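Local structure of putative aspartate aminotransferase (Thermus thermophilus, 1IUG) at residues Leu37-Leu42 with Val53-Gly58; Phe47-Glu52 with Leu198-Leu203; Leu62-Leu67 with Ala178-Ser183; Lys69-Pro74 with Glu204-Arg209; Val156-Val161 with Met174-Ala179. The protein probably acts as a pyridoxal 5'-phosphate-dependent class-V aminotransferase, consistent with transfer of amino groups between amino acids such as aspartate and 2-oxo acids. All coordinates share one frame; numbering follows the deposited sequence.

How the contacts relate
Four of the five contacts border the seven-stranded mixed sheet of the large domain of this class-V aminotransferase. Contact 1 packs helix 30-47 on strand 52-57, outermost in the sheet within this chain; contact 2, its centre about 13 Å away, ties the start of that strand to its neighbour, and the Arg40-Glu52 salt bridge joins the two. Contacts 3 and 5, centres about 9 Å apart, share Ala178 and Ala179 on strand 178-182. Contact 4 takes up the end of helix 60-71, about 14 Å from contact 3 between centres, and its Leu71 touches Ala178. Strand 178-182 leads toward position 185, where the lysine carries the cofactor, and Asp159 of contact 5 lies beside the cofactor's pyridine nitrogen.

Contact 1: residues Leu37-Leu42 with Val53-Gly58; sequences LKARGL and VLILTG
Helix 30-47 lies over strand 52-57, the outermost strand within this chain of the mixed sheet in the large domain of the aminotransferase fold, and the polar part of this helix-on-sheet packing falls to Arg40. Its CG stands anti to the carbonyl carbon, and bends at chi2 and chi3 fold the chain back so that the guanidinium presents an edge to the strand. Val53 O lies close to the guanidinium plane and takes two N-H groups: a straight, short bond from Arg40 NE, 2.5 Å from Val53 O and nearly along the C=O axis, and a weak one from Arg40 NH2 at 3.1 Å. NH2 has a stronger partner in Glu52, with which it forms a salt bridge that probably balances its charge.

One water serves the neighbouring backbone. It accepts from Val53 N at 2.9 Å and donates weakly to Arg40 O, while sitting over one face of the guanidinium. The C=O of Ile55 is satisfied by Gln222, and the hydroxyl of Thr57 by the backbone N of Ala232. Beside this polar cluster the contact is apolar: Ala39 points at the strand, and its CB meets the tip of Ile55, CD1, at 4.0 Å.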
# COMPACT_ATOMS: atom_id res chain seq x y z
N LEU A 37 -17.34 -2.04 -4.14
CA LEU A 37 -17.98 -3.01 -5.02
C LEU A 37 -18.07 -2.46 -6.44
O LEU A 37 -17.94 -3.21 -7.41
CB LEU A 37 -19.39 -3.36 -4.52
CG LEU A 37 -19.47 -4.44 -3.45
CD1 LEU A 37 -20.89 -4.54 -2.92
CD2 LEU A 37 -19.01 -5.77 -4.03
N LYS A 38 -18.31 -1.16 -6.55
CA LYS A 38 -18.40 -0.48 -7.83
C LYS A 38 -17.05 -0.62 -8.55
O LYS A 38 -16.99 -1.01 -9.71
CB LYS A 38 -18.71 1.00 -7.60
CG LYS A 38 -19.70 1.64 -8.58
CD LYS A 38 -19.22 1.57 -10.02
CE LYS A 38 -20.20 2.22 -11.00
NZ LYS A 38 -21.43 2.78 -10.36
N ALA A 39 -15.97 -0.32 -7.83
CA ALA A 39 -14.63 -0.43 -8.40
C ALA A 39 -14.32 -1.86 -8.82
O ALA A 39 -13.79 -2.09 -9.90
CB ALA A 39 -13.59 0.08 -7.41
N ARG A 40 -14.69 -2.82 -7.96
CA ARG A 40 -14.50 -4.25 -8.20
C ARG A 40 -15.09 -4.57 -9.59
O ARG A 40 -14.42 -5.13 -10.46
CB ARG A 40 -15.30 -5.08 -7.18
CG ARG A 40 -14.87 -5.13 -5.70
CD ARG A 40 -13.50 -5.73 -5.39
NE ARG A 40 -13.31 -7.09 -5.91
CZ ARG A 40 -14.20 -8.09 -5.91
NH1 ARG A 40 -15.42 -7.95 -5.41
NH2 ARG A 40 -13.88 -9.22 -6.51
N GLY A 41 -16.36 -4.19 -9.77
CA GLY A 41 -17.08 -4.43 -11.00
C GLY A 41 -16.51 -3.77 -12.24
O GLY A 41 -16.52 -4.37 -13.32
N LEU A 42 -16.03 -2.54 -12.09
CA LEU A 42 -15.45 -1.82 -13.22
C LEU A 42 -14.11 -2.42 -13.66
O LEU A 42 -13.83 -2.53 -14.85
CB LEU A 42 -15.30 -0.34 -12.88
CG LEU A 42 -16.63 0.42 -12.70
CD1 LEU A 42 -16.36 1.82 -12.18
CD2 LEU A 42 -17.39 0.47 -14.03
N VAL A 53 -11.60 -9.52 -9.42
CA VAL A 53 -10.45 -8.64 -9.35
C VAL A 53 -10.34 -8.18 -7.91
O VAL A 53 -11.31 -7.72 -7.31
CB VAL A 53 -10.60 -7.41 -10.28
CG1 VAL A 53 -9.32 -6.58 -10.24
CG2 VAL A 53 -10.90 -7.85 -11.71
N LEU A 54 -9.16 -8.39 -7.32
CA LEU A 54 -8.92 -7.99 -5.94
C LEU A 54 -8.10 -6.70 -5.88
O LEU A 54 -7.14 -6.52 -6.63
CB LEU A 54 -8.19 -9.11 -5.19
CG LEU A 54 -8.98 -10.42 -5.07
CD1 LEU A 54 -8.12 -11.50 -4.44
CD2 LEU A 54 -10.25 -10.19 -4.26
N ILE A 55 -8.53 -5.79 -5.01
CA ILE A 55 -7.86 -4.51 -4.81
C ILE A 55 -6.94 -4.61 -3.59
O ILE A 55 -7.40 -4.87 -2.48
CB ILE A 55 -8.87 -3.38 -4.58
CG1 ILE A 55 -9.83 -3.28 -5.77
CG2 ILE A 55 -8.14 -2.06 -4.33
CD1 ILE A 55 -10.85 -2.18 -5.63
N LEU A 56 -5.64 -4.41 -3.81
CA LEU A 56 -4.65 -4.48 -2.74
C LEU A 56 -4.03 -3.11 -2.50
O LEU A 56 -3.77 -2.36 -3.44
CB LEU A 56 -3.55 -5.47 -3.10
CG LEU A 56 -3.96 -6.90 -3.50
CD1 LEU A 56 -2.71 -7.70 -3.78
CD2 LEU A 56 -4.78 -7.57 -2.41
N THR A 57 -3.79 -2.80 -1.24
CA THR A 57 -3.18 -1.53 -0.89
C THR A 57 -1.66 -1.72 -0.89
O THR A 57 -1.10 -2.36 -0.00
CB THR A 57 -3.70 -1.02 0.47
OG1 THR A 57 -5.11 -0.77 0.36
CG2 THR A 57 -3.00 0.28 0.88
N GLY A 58 -1.04 -1.21 -1.94
CA GLY A 58 0.40 -1.32 -2.11
C GLY A 58 0.73 -1.05 -3.57
O GLY A 58 -0.17 -0.77 -4.36
O HOH W 1 -14.12 -8.00 -9.49

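Contact 2: residues Phe47-Glu52 with Leu198-Leu203; sequences FRTEGE and LSPRAL
Backbone hydrogen bonds form the core of this contact, where strand 52-57 begins and strand 193-198 ends. Glu52 and Leu198 make an antiparallel hydrogen-bonded pair: Leu198 N gives an almost straight bond to Glu52 O at 2.8 Å, and Glu52 N returns one to Leu198 O at 2.9 Å, in the carbonyl plane. Leu198 O also receives a CA-H...O contact from Gly51 CA at 3.2 Å. A CB on Gly51 would collide with that oxygen, so the close approach depends on the missing side chain.

Side-chain hydrogen bonds shape a turn and a helix start. Thr49 OG1, anti to its own backbone N, accepts from Gly51 N in an ST turn and is also bonded to Glu172. Across from it, Ser199 is the N-cap of helix 200-204, its OG accepting from Ala202 N at 3.3 Å and pairing with the backbone O of Asp177.

Apolar packing fills the flank. The ring of Pro200 lies along the Glu50-Gly51 peptide, with CD 3.7 Å from Gly51 N. Leu203 crosses Glu52 at about a right angle, its CD1 3.9 Å from Glu52 CG, while the carboxylate turns away to Arg40.

The chemistry thus divides the labour: main-chain bonds set the strand register, hydroxyls fix the ST turn and cap the helix, and the charged end of Glu52 serves the neighbouring helix.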
# COMPACT_ATOMS: atom_id res chain seq x y z
N PHE A 47 -10.60 -5.66 -17.18
CA PHE A 47 -9.76 -6.84 -17.39
C PHE A 47 -10.35 -7.86 -18.37
O PHE A 47 -9.64 -8.77 -18.82
CB PHE A 47 -9.46 -7.53 -16.06
CG PHE A 47 -8.23 -7.01 -15.36
CD1 PHE A 47 -8.35 -6.26 -14.20
CD2 PHE A 47 -6.96 -7.31 -15.84
CE1 PHE A 47 -7.22 -5.81 -13.52
CE2 PHE A 47 -5.82 -6.86 -15.18
CZ PHE A 47 -5.95 -6.11 -14.02
N ARG A 48 -11.64 -7.74 -18.66
CA ARG A 48 -12.32 -8.66 -19.58
C ARG A 48 -12.27 -10.06 -19.00
O ARG A 48 -11.63 -10.96 -19.56
CB ARG A 48 -11.63 -8.68 -20.95
CG ARG A 48 -11.61 -7.38 -21.73
CD ARG A 48 -12.99 -6.87 -22.07
NE ARG A 48 -12.93 -5.78 -23.04
CZ ARG A 48 -12.49 -5.90 -24.29
NH1 ARG A 48 -12.06 -7.07 -24.75
NH2 ARG A 48 -12.47 -4.84 -25.09
N THR A 49 -12.89 -10.24 -17.84
CA THR A 49 -12.90 -11.55 -17.19
C THR A 49 -14.24 -11.83 -16.53
O THR A 49 -15.00 -10.92 -16.21
CB THR A 49 -11.76 -11.69 -16.14
OG1 THR A 49 -11.81 -13.00 -15.56
CG2 THR A 49 -11.91 -10.66 -15.03
N GLU A 50 -14.54 -13.11 -16.38
CA GLU A 50 -15.76 -13.54 -15.73
C GLU A 50 -15.39 -13.84 -14.28
O GLU A 50 -16.25 -14.17 -13.46
CB GLU A 50 -16.30 -14.81 -16.41
CG GLU A 50 -17.81 -14.99 -16.29
CD GLU A 50 -18.58 -13.93 -17.05
OE1 GLU A 50 -18.35 -13.78 -18.27
OE2 GLU A 50 -19.43 -13.25 -16.43
N GLY A 51 -14.10 -13.69 -13.98
CA GLY A 51 -13.59 -13.94 -12.64
C GLY A 51 -13.71 -12.78 -11.67
O GLY A 51 -14.65 -11.99 -11.75
N GLU A 52 -12.75 -12.68 -10.76
CA GLU A 52 -12.75 -11.62 -9.75
C GLU A 52 -11.47 -10.80 -9.77
O GLU A 52 -10.40 -11.29 -10.11
CB GLU A 52 -12.90 -12.23 -8.35
CG GLU A 52 -14.12 -13.11 -8.14
CD GLU A 52 -15.43 -12.33 -8.07
OE1 GLU A 52 -15.41 -11.10 -7.87
OE2 GLU A 52 -16.49 -12.96 -8.22
N LEU A 198 -8.21 -12.56 -11.26
CA LEU A 198 -8.21 -14.01 -11.32
C LEU A 198 -9.39 -14.53 -12.14
O LEU A 198 -10.55 -14.22 -11.86
CB LEU A 198 -8.30 -14.59 -9.90
CG LEU A 198 -7.20 -14.20 -8.91
CD1 LEU A 198 -7.66 -14.46 -7.49
CD2 LEU A 198 -5.92 -14.96 -9.22
N SER A 199 -9.08 -15.34 -13.16
CA SER A 199 -10.10 -15.94 -14.01
C SER A 199 -10.80 -17.05 -13.22
O SER A 199 -10.30 -17.47 -12.16
CB SER A 199 -9.45 -16.53 -15.27
OG SER A 199 -8.65 -17.66 -14.94
N PRO A 200 -11.96 -17.53 -13.70
CA PRO A 200 -12.68 -18.61 -13.01
C PRO A 200 -11.78 -19.82 -12.81
O PRO A 200 -11.77 -20.45 -11.76
CB PRO A 200 -13.84 -18.91 -13.96
CG PRO A 200 -14.12 -17.55 -14.55
CD PRO A 200 -12.74 -17.04 -14.86
N ARG A 201 -10.97 -20.09 -13.83
CA ARG A 201 -10.01 -21.19 -13.86
C ARG A 201 -9.06 -21.05 -12.66
O ARG A 201 -8.89 -21.98 -11.87
CB ARG A 201 -9.23 -21.09 -15.18
CG ARG A 201 -8.82 -22.38 -15.90
CD ARG A 201 -7.91 -23.27 -15.09
NE ARG A 201 -7.20 -24.22 -15.95
CZ ARG A 201 -6.02 -23.98 -16.54
NH1 ARG A 201 -5.41 -22.82 -16.36
NH2 ARG A 201 -5.44 -24.92 -17.26
N ALA A 202 -8.48 -19.86 -12.51
CA ALA A 202 -7.55 -19.57 -11.42
C ALA A 202 -8.17 -19.61 -10.03
O ALA A 202 -7.52 -20.00 -9.06
CB ALA A 202 -6.88 -18.21 -11.66
N LEU A 203 -9.44 -19.21 -9.93
CA LEU A 203 -10.15 -19.20 -8.66
C LEU A 203 -10.26 -20.58 -8.03
O LEU A 203 -10.18 -20.72 -6.81
CB LEU A 203 -11.54 -18.57 -8.83
CG LEU A 203 -11.60 -17.07 -9.11
CD1 LEU A 203 -13.01 -16.64 -9.50
CD2 LEU A 203 -11.12 -16.28 -7.90

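Contact 3: residues Leu62-Leu67 with Ala178-Ser183; sequences LAMEAL and AAASGS
Leu62, near the start of helix 60-71, packs on Tyr212 of the second subunit, so the first residue of 62-67 to touch strand 178-182 is Ala63. Its methyl points at the strand, and the methyls of Ala63 and Ala180 pass alongside each other, Ala63 CB 3.9 Å from Ala180 CB. Ser181 O is 4.0 Å from Ala63 CB. The two side chains are so short that the backbones come close here, 5.6 Å between the CA atoms of Ala63 and Ala180.

Met64 follows on the flank. Its CG brushes Ala180 CB at 4.2 Å, and the rest of the chain continues among Arg89, Phe90 and Ile93 of helix 85-96. Glu65 OE1 is hydrogen-bonded to the backbone N of Tyr212 of the second subunit.

One helical turn after Ala63, Leu67 points to the strand again. CG stands anti to the backbone N (chi1 -178°), which lays the branch along the strand: CD1 rests over the backbone of Ala179, 3.6 Å from Ala179 C, between the methyls of Ala178 and Ala180. Ala178 CB touches both CD1 and CG of Leu67, each at 4.0 Å. Ala179 and Ser181 point their side chains to the opposite face, toward Phe47.

A helix running nearly antiparallel to a strand at 163°, its axis 7.4 Å away, over a face of small alanines, is the alpha/beta layer packing of the large domain in fold-type I pyridoxal-phosphate enzymes.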
# COMPACT_ATOMS: atom_id res chain seq x y z
N LEU A 62 3.63 -5.54 -5.37
CA LEU A 62 2.92 -6.31 -4.35
C LEU A 62 1.91 -7.25 -5.00
O LEU A 62 1.75 -8.39 -4.58
CB LEU A 62 2.20 -5.37 -3.38
CG LEU A 62 1.41 -6.06 -2.26
CD1 LEU A 62 2.37 -6.75 -1.31
CD2 LEU A 62 0.57 -5.05 -1.52
N ALA A 63 1.21 -6.75 -6.02
CA ALA A 63 0.22 -7.53 -6.75
C ALA A 63 0.88 -8.70 -7.49
O ALA A 63 0.30 -9.78 -7.60
CB ALA A 63 -0.54 -6.64 -7.73
N MET A 64 2.09 -8.47 -8.00
CA MET A 64 2.84 -9.50 -8.72
C MET A 64 3.22 -10.63 -7.77
O MET A 64 3.07 -11.80 -8.11
CB MET A 64 4.11 -8.91 -9.34
CG MET A 64 3.86 -8.01 -10.53
SD MET A 64 5.37 -7.12 -10.99
CE MET A 64 6.33 -8.40 -11.81
N GLU A 65 3.68 -10.26 -6.57
CA GLU A 65 4.07 -11.23 -5.55
C GLU A 65 2.87 -12.04 -5.06
O GLU A 65 2.98 -13.25 -4.86
CB GLU A 65 4.73 -10.53 -4.36
CG GLU A 65 5.14 -11.49 -3.24
CD GLU A 65 5.97 -10.83 -2.15
OE1 GLU A 65 6.62 -9.80 -2.42
OE2 GLU A 65 5.98 -11.35 -1.02
N ALA A 66 1.74 -11.37 -4.87
CA ALA A 66 0.52 -12.03 -4.40
C ALA A 66 0.01 -13.04 -5.42
O ALA A 66 -0.51 -14.10 -5.05
CB ALA A 66 -0.55 -11.01 -4.08
N LEU A 67 0.13 -12.69 -6.70
CA LEU A 67 -0.31 -13.56 -7.78
C LEU A 67 0.50 -14.85 -7.76
O LEU A 67 -0.07 -15.94 -7.77
CB LEU A 67 -0.13 -12.85 -9.13
CG LEU A 67 -0.56 -13.53 -10.44
CD1 LEU A 67 -0.75 -12.45 -11.50
CD2 LEU A 67 0.45 -14.57 -10.93
N ALA A 178 -4.33 -15.40 -14.77
CA ALA A 178 -4.26 -14.35 -13.76
C ALA A 178 -3.38 -13.20 -14.23
O ALA A 178 -2.45 -13.40 -15.01
CB ALA A 178 -3.72 -14.92 -12.44
N ALA A 179 -3.68 -12.01 -13.74
CA ALA A 179 -2.93 -10.83 -14.13
C ALA A 179 -2.80 -9.83 -12.99
O ALA A 179 -3.60 -9.83 -12.05
CB ALA A 179 -3.59 -10.17 -15.33
N ALA A 180 -1.76 -9.00 -13.06
CA ALA A 180 -1.53 -7.99 -12.05
C ALA A 180 -1.35 -6.63 -12.73
O ALA A 180 -0.83 -6.54 -13.84
CB ALA A 180 -0.29 -8.33 -11.23
N SER A 181 -1.83 -5.59 -12.07
CA SER A 181 -1.72 -4.23 -12.56
C SER A 181 -1.64 -3.29 -11.37
O SER A 181 -1.73 -3.73 -10.22
CB SER A 181 -2.91 -3.87 -13.45
OG SER A 181 -2.68 -2.63 -14.09
N GLY A 182 -1.44 -2.01 -11.65
CA GLY A 182 -1.34 -1.01 -10.60
C GLY A 182 -2.14 0.23 -10.94
O GLY A 182 -2.70 0.35 -12.03
N SER A 183 -2.15 1.20 -10.03
CA SER A 183 -2.91 2.42 -10.22
C SER A 183 -2.22 3.61 -10.90
O SER A 183 -2.91 4.46 -11.47
CB SER A 183 -3.49 2.87 -8.88
OG SER A 183 -2.46 3.07 -7.92

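Contact 4: residues Lys69-Pro74 with Glu204-Arg209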
# COMPACT_ATOMS: atom_id res chain seq x y z
N LYS A 69 2.56 -16.12 -5.30
CA LYS A 69 2.42 -16.83 -4.02
C LYS A 69 1.12 -17.63 -3.90
O LYS A 69 1.11 -18.72 -3.35
CB LYS A 69 2.43 -15.83 -2.86
CG LYS A 69 3.77 -15.21 -2.47
CD LYS A 69 4.76 -16.26 -2.06
CE LYS A 69 6.10 -15.66 -1.64
NZ LYS A 69 6.13 -14.17 -1.72
N ASN A 70 0.02 -17.04 -4.36
CA ASN A 70 -1.28 -17.68 -4.24
C ASN A 70 -1.70 -18.67 -5.32
O ASN A 70 -2.77 -19.26 -5.23
CB ASN A 70 -2.36 -16.62 -4.04
CG ASN A 70 -2.26 -15.93 -2.69
OD1 ASN A 70 -3.00 -16.25 -1.76
ND2 ASN A 70 -1.33 -14.99 -2.57
N LEU A 71 -0.87 -18.83 -6.35
CA LEU A 71 -1.19 -19.76 -7.44
C LEU A 71 -0.17 -20.87 -7.59
O LEU A 71 -0.42 -21.86 -8.27
CB LEU A 71 -1.34 -19.01 -8.76
CG LEU A 71 -2.61 -18.18 -8.91
CD1 LEU A 71 -2.56 -17.40 -10.20
CD2 LEU A 71 -3.83 -19.09 -8.86
N PHE A 72 0.99 -20.70 -6.97
CA PHE A 72 2.06 -21.68 -7.04
C PHE A 72 2.59 -22.02 -5.65
O PHE A 72 2.86 -21.12 -4.84
CB PHE A 72 3.20 -21.17 -7.93
CG PHE A 72 2.77 -20.85 -9.34
CD1 PHE A 72 2.52 -19.54 -9.73
CD2 PHE A 72 2.61 -21.87 -10.28
CE1 PHE A 72 2.10 -19.24 -11.03
CE2 PHE A 72 2.19 -21.59 -11.58
CZ PHE A 72 1.94 -20.27 -11.96
N ALA A 73 2.69 -23.31 -5.37
CA ALA A 73 3.20 -23.78 -4.08
C ALA A 73 4.71 -24.01 -4.21
O ALA A 73 5.22 -24.17 -5.31
CB ALA A 73 2.49 -25.07 -3.68
N PRO A 74 5.43 -23.99 -3.07
CA PRO A 74 6.88 -24.19 -3.07
C PRO A 74 7.29 -25.50 -3.75
O PRO A 74 6.66 -26.53 -3.54
CB PRO A 74 7.22 -24.21 -1.58
CG PRO A 74 6.20 -23.30 -1.00
CD PRO A 74 4.94 -23.74 -1.70
N GLU A 204 -10.42 -21.61 -8.86
CA GLU A 204 -10.54 -22.99 -8.38
C GLU A 204 -9.18 -23.59 -8.04
O GLU A 204 -9.09 -24.57 -7.31
CB GLU A 204 -11.20 -23.86 -9.45
CG GLU A 204 -12.57 -23.39 -9.89
CD GLU A 204 -13.13 -24.19 -11.05
OE1 GLU A 204 -14.14 -24.90 -10.85
OE2 GLU A 204 -12.56 -24.12 -12.16
N ARG A 205 -8.12 -22.98 -8.58
CA ARG A 205 -6.74 -23.42 -8.39
C ARG A 205 -6.03 -22.67 -7.26
O ARG A 205 -4.84 -22.88 -7.02
CB ARG A 205 -5.97 -23.19 -9.69
CG ARG A 205 -6.52 -23.91 -10.92
CD ARG A 205 -6.52 -25.41 -10.75
NE ARG A 205 -5.15 -25.92 -10.80
CZ ARG A 205 -4.45 -26.08 -11.92
NH1 ARG A 205 -4.98 -25.78 -13.10
NH2 ARG A 205 -3.19 -26.49 -11.86
N LEU A 206 -6.75 -21.82 -6.54
CA LEU A 206 -6.17 -21.01 -5.47
C LEU A 206 -5.41 -21.76 -4.37
O LEU A 206 -5.94 -22.65 -3.71
CB LEU A 206 -7.25 -20.12 -4.85
CG LEU A 206 -6.75 -18.81 -4.24
CD1 LEU A 206 -6.11 -17.95 -5.33
CD2 LEU A 206 -7.90 -18.06 -3.59
N LYS A 207 -4.14 -21.38 -4.18
CA LYS A 207 -3.25 -21.95 -3.17
C LYS A 207 -2.95 -20.84 -2.15
O LYS A 207 -1.84 -20.30 -2.13
CB LYS A 207 -1.92 -22.39 -3.80
CG LYS A 207 -1.94 -23.51 -4.83
CD LYS A 207 -2.48 -24.81 -4.27
CE LYS A 207 -2.46 -25.93 -5.32
NZ LYS A 207 -1.92 -25.53 -6.65
N PRO A 208 -3.92 -20.50 -1.28
CA PRO A 208 -3.76 -19.45 -0.26
C PRO A 208 -2.47 -19.56 0.54
O PRO A 208 -2.19 -20.61 1.14
CB PRO A 208 -4.98 -19.67 0.64
CG PRO A 208 -6.00 -20.22 -0.31
CD PRO A 208 -5.19 -21.22 -1.09
N ARG A 209 -1.70 -18.48 0.57
CA ARG A 209 -0.44 -18.49 1.30
C ARG A 209 0.12 -17.08 1.57
O ARG A 209 -0.09 -16.15 0.78
CB ARG A 209 0.50 -19.52 0.64
CG ARG A 209 2.01 -19.48 0.78
CD ARG A 209 2.67 -18.25 0.21
NE ARG A 209 3.98 -18.61 -0.35
CZ ARG A 209 4.17 -19.45 -1.36
NH1 ARG A 209 3.14 -20.06 -1.94
NH2 ARG A 209 5.39 -19.68 -1.82
O HOH W 2 -2.68 -23.31 -8.32
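The end of helix 60-71, in the large domain of the aminotransferase fold, is held here by the irregular chain that leads from helix 200-204 to helix 215-222. Arg209 carries much of the contact. Its CB passes Lys69 O at 4.1 Å, and CG leaves anti to the backbone N (chi1 158°). CD then lies 3.7 Å from Lys69 CD, and with bends at chi2 and chi3 the chain crosses the lysine at about a right angle. NE sits tightly against Lys69 CD, and CZ is next to the same methylene, which lies over one face of the guanidinium. At the tip, NH1 donates to Phe72 O at 3.1 Å, in the plane of that carbonyl, while NH2 meets the ring of Pro74 tip to tip. The like charge of Lys69 is directed elsewhere, into salt bridges with Glu65 and Glu96. An alanine at Arg209 removes the bond to Phe72 O and the flat group against Lys69 CD, and would probably loosen the chain that follows the helix.

Asn70 holds the other side with both its backbone and its amide. Asn70 O accepts from Lys207 N at 2.7 Å, with the donor above the carbonyl plane. Asn70 OD1 takes only a weak bond from Arg209 N; its firmer partner is Leu215 N, and ND2 is bonded to Ala66 O and Leu213 O. Leu206 lays CD1 against Asn70 O at 3.6 Å. Beyond it, one water lies close to Leu71 O and Arg205 O and accepts from Lys207 NZ at 2.9 Å.

Contact 5: residues Val156-Val161 with Met174-Ala179; sequences VGADMV and MGVDAA
A carboxylate stands in for a strand neighbour where two parallel strands of the large-domain sheet begin to pair. Val156 N donates to Asp177 OD2 at 2.8 Å, on its anti lone pair, and Val156 O takes two N-H groups, from Asp177 N at 2.9 Å and weakly from Ala178 N. Asp177 CG is anti to its carbonyl carbon, which brings the carboxylate back to the strand start; OD1 forms a salt bridge with Arg201. An alanine at Asp177 takes away the acceptor of Val156 N and the ion pair with Arg201, and would probably disturb how the two strands begin to pair.

Regular parallel pairing follows, with Ala158 N bonded to Ala178 O at 2.8 Å. Gly175, at phi 82° where a side chain would jam against the preceding carbonyl O, lets the chain bend.

On the face of Ala158 and Ala179, Val176 CG1 packs on Ala158 CB. Met160, extended beyond CG, lays its sulfur against the methyl of Ala179. Just before it, Asp159 OD1 accepts from Val161 N in an Asx turn; OD2 lies close to N1 of the pyridoxal on Lys185. Met160 and Met174 reach tip to tip, their CE methyls 3.7 Å apart.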
# COMPACT_ATOMS: atom_id res chain seq x y z
N VAL A 156 -1.05 -19.54 -16.60
CA VAL A 156 -0.33 -18.42 -17.21
C VAL A 156 -0.65 -17.13 -16.45
O VAL A 156 -1.79 -16.66 -16.47
CB VAL A 156 -0.70 -18.25 -18.70
CG1 VAL A 156 0.04 -17.05 -19.30
CG2 VAL A 156 -0.37 -19.52 -19.48
N GLY A 157 0.35 -16.61 -15.74
CA GLY A 157 0.19 -15.38 -14.99
C GLY A 157 0.81 -14.24 -15.78
O GLY A 157 1.87 -14.41 -16.38
N ALA A 158 0.17 -13.07 -15.78
CA ALA A 158 0.70 -11.95 -16.54
C ALA A 158 0.78 -10.61 -15.82
O ALA A 158 -0.04 -10.29 -14.96
CB ALA A 158 -0.09 -11.78 -17.82
N ASP A 159 1.82 -9.85 -16.17
CA ASP A 159 2.03 -8.51 -15.63
C ASP A 159 1.41 -7.60 -16.68
O ASP A 159 1.94 -7.48 -17.79
CB ASP A 159 3.54 -8.23 -15.50
CG ASP A 159 3.86 -6.78 -15.09
OD1 ASP A 159 3.07 -5.86 -15.35
OD2 ASP A 159 4.95 -6.56 -14.52
N MET A 160 0.27 -7.01 -16.35
CA MET A 160 -0.43 -6.10 -17.26
C MET A 160 -0.44 -4.68 -16.68
O MET A 160 -1.37 -3.91 -16.93
CB MET A 160 -1.87 -6.58 -17.49
CG MET A 160 -2.00 -7.86 -18.30
SD MET A 160 -3.75 -8.33 -18.46
CE MET A 160 -3.63 -9.80 -19.42
N VAL A 161 0.61 -4.35 -15.92
CA VAL A 161 0.70 -3.04 -15.29
C VAL A 161 0.67 -1.89 -16.28
O VAL A 161 0.02 -0.87 -16.00
CB VAL A 161 1.92 -2.92 -14.35
CG1 VAL A 161 2.00 -1.52 -13.77
CG2 VAL A 161 1.79 -3.92 -13.20
N MET A 174 -7.65 -14.47 -23.73
CA MET A 174 -6.29 -14.45 -24.25
C MET A 174 -5.47 -15.63 -23.73
O MET A 174 -4.27 -15.71 -23.97
CB MET A 174 -5.58 -13.13 -23.90
CG MET A 174 -6.19 -11.88 -24.52
SD MET A 174 -5.04 -10.47 -24.60
CE MET A 174 -4.31 -10.52 -23.01
N GLY A 175 -6.14 -16.54 -23.02
CA GLY A 175 -5.46 -17.70 -22.46
C GLY A 175 -4.74 -17.41 -21.15
O GLY A 175 -4.00 -18.25 -20.64
N VAL A 176 -4.95 -16.22 -20.61
CA VAL A 176 -4.31 -15.82 -19.36
C VAL A 176 -5.19 -16.16 -18.17
O VAL A 176 -6.38 -15.83 -18.15
CB VAL A 176 -3.96 -14.31 -19.37
CG1 VAL A 176 -3.31 -13.91 -18.06
CG2 VAL A 176 -3.04 -14.00 -20.55
N ASP A 177 -4.62 -16.83 -17.18
CA ASP A 177 -5.37 -17.22 -15.99
C ASP A 177 -5.41 -16.16 -14.90
O ASP A 177 -6.41 -16.02 -14.20
CB ASP A 177 -4.82 -18.53 -15.42
CG ASP A 177 -4.88 -19.66 -16.43
OD1 ASP A 177 -6.00 -20.09 -16.76
OD2 ASP A 177 -3.81 -20.09 -16.92
N ALA A 178 -4.33 -15.40 -14.77
CA ALA A 178 -4.26 -14.35 -13.76
C ALA A 178 -3.38 -13.20 -14.23
O ALA A 178 -2.45 -13.40 -15.01
CB ALA A 178 -3.72 -14.92 -12.44
N ALA A 179 -3.68 -12.01 -13.74
CA ALA A 179 -2.93 -10.83 -14.13
C ALA A 179 -2.80 -9.83 -12.99
O ALA A 179 -3.60 -9.83 -12.05
CB ALA A 179 -3.59 -10.17 -15.33